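Local coordinates for tRNA-splicing ligase RtcB (Thermus thermophilus, PDB 2EPG), which probably joins RNA ends bearing a 2',3'-cyclic phosphate or 3'-phosphate to 5'-hydroxyl ends, using GTP and manganese, at residues A[13-16]-A[22-25]. Numbering follows the deposited sequence.
Sequences FFEK and YRIP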
# COMPACT_ATOMS: atom_id res chain seq x y z
N PHE A 13 -5.71 30.29 -1.22
CA PHE A 13 -6.87 29.48 -0.93
C PHE A 13 -6.62 28.40 0.12
O PHE A 13 -7.38 27.44 0.24
CB PHE A 13 -7.41 28.85 -2.23
CG PHE A 13 -6.44 27.93 -2.91
CD1 PHE A 13 -6.54 26.55 -2.74
CD2 PHE A 13 -5.43 28.44 -3.72
CE1 PHE A 13 -5.65 25.69 -3.37
CE2 PHE A 13 -4.53 27.59 -4.36
CZ PHE A 13 -4.64 26.21 -4.18
N PHE A 14 -5.53 28.56 0.88
CA PHE A 14 -5.19 27.62 1.95
C PHE A 14 -4.28 28.24 3.00
O PHE A 14 -3.31 28.91 2.66
CB PHE A 14 -4.56 26.34 1.37
CG PHE A 14 -3.24 26.54 0.68
CD1 PHE A 14 -2.07 26.75 1.41
CD2 PHE A 14 -3.15 26.46 -0.70
CE1 PHE A 14 -0.83 26.87 0.77
CE2 PHE A 14 -1.92 26.58 -1.36
CZ PHE A 14 -0.76 26.79 -0.62
N GLU A 15 -4.62 28.04 4.27
CA GLU A 15 -3.82 28.57 5.38
C GLU A 15 -3.06 27.45 6.10
O GLU A 15 -3.41 26.27 5.98
CB GLU A 15 -4.72 29.33 6.39
CG GLU A 15 -5.83 28.51 7.10
CD GLU A 15 -6.19 29.08 8.50
OE1 GLU A 15 -5.66 30.16 8.87
OE2 GLU A 15 -6.99 28.45 9.24
N LYS A 16 -2.02 27.81 6.84
CA LYS A 16 -1.23 26.83 7.57
C LYS A 16 -1.80 26.71 8.98
O LYS A 16 -1.99 27.72 9.67
CB LYS A 16 0.23 27.25 7.62
CG LYS A 16 1.18 26.22 8.23
CD LYS A 16 2.62 26.72 8.14
CE LYS A 16 3.60 25.74 8.75
NZ LYS A 16 4.99 26.21 8.61
N TYR A 22 -1.41 22.03 6.05
CA TYR A 22 -2.19 23.09 5.41
C TYR A 22 -3.67 22.75 5.21
O TYR A 22 -4.03 21.61 4.92
CB TYR A 22 -1.58 23.46 4.06
CG TYR A 22 -0.12 23.84 4.18
CD1 TYR A 22 0.26 25.09 4.71
CD2 TYR A 22 0.89 22.95 3.83
CE1 TYR A 22 1.60 25.42 4.88
CE2 TYR A 22 2.24 23.27 3.99
CZ TYR A 22 2.59 24.51 4.52
OH TYR A 22 3.92 24.82 4.69
N ARG A 23 -4.50 23.77 5.34
CA ARG A 23 -5.93 23.63 5.23
C ARG A 23 -6.49 24.44 4.06
O ARG A 23 -6.09 25.58 3.83
CB ARG A 23 -6.55 24.09 6.55
CG ARG A 23 -8.04 24.09 6.61
CD ARG A 23 -8.48 25.21 7.53
NE ARG A 23 -9.92 25.29 7.55
CZ ARG A 23 -10.62 26.42 7.58
NH1 ARG A 23 -11.94 26.34 7.59
NH2 ARG A 23 -10.02 27.60 7.60
N ILE A 24 -7.38 23.81 3.29
CA ILE A 24 -8.05 24.46 2.16
C ILE A 24 -9.46 24.65 2.70
O ILE A 24 -10.25 23.71 2.72
CB ILE A 24 -8.10 23.55 0.92
CG1 ILE A 24 -6.69 23.32 0.39
CG2 ILE A 24 -9.01 24.17 -0.15
CD1 ILE A 24 -6.58 22.19 -0.60
N PRO A 25 -9.79 25.86 3.15
CA PRO A 25 -11.15 26.02 3.67
C PRO A 25 -12.25 25.74 2.64
O PRO A 25 -12.10 26.00 1.45
CB PRO A 25 -11.15 27.44 4.23
CG PRO A 25 -10.05 28.13 3.47
CD PRO A 25 -8.99 27.08 3.32
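Phe14 turns the edge of its ring toward the face of Tyr22 in an offset edge-to-face pair, with centroids 6.0 Å apart and planes at 64°. Phe14 CD2 lies over the centre of the Phe13 ring while Phe13 CD1 lies in plane at the edge of Phe14, which places Phe14 between Phe13 and Tyr22. Ile24 CG2 reaches the edge of Phe13, near the ring plane, and Ile24 CG1 packs 3.8 Å from Phe14 CB. Glu15 O lies at the edge of the Tyr22 ring, whereas the aliphatic chain of Lys16 comes to that ring obliquely, CG 3.5 Å from Tyr22 CE1. Extended throughout, with CG anti to the backbone N (chi1 -173°), Lys16 carries its methylenes past the ring toward the hydroxyl, which is itself hydrogen-bonded to Lys40. Pro25 CB lies over one face of the Arg23 guanidinium, offset toward its rim.

Glu15 and Arg23 form an antiparallel hydrogen-bonded pair: Arg23 N to Glu15 O is short and nearly straight (2.8 Å, 176°), while Glu15 N to Arg23 O (2.9 Å) is more bent. Lys16 and Tyr22 are the adjoining non-hydrogen-bonded pair, which brings their side chains together on one face. On the face opposite Lys16 and Tyr22, Glu15 and Arg23 run side by side. Glu15 OE2 makes a long salt bridge of 3.5 Å to Arg23 NH2, meeting the guanidinium obliquely; the stronger partner of Arg23 is Asp33, which forms a salt bridge with NH1.

The aromatic side is covered by Phe36 of strand 34-37, which meets both Phe14 and Tyr22, and by Leu43 of helix 40-48. This is the open end of an N-terminal antiparallel beta hairpin, strands 15-18 and 21-24, which strand 34-37 extends in this RtcB-family alpha-beta fold.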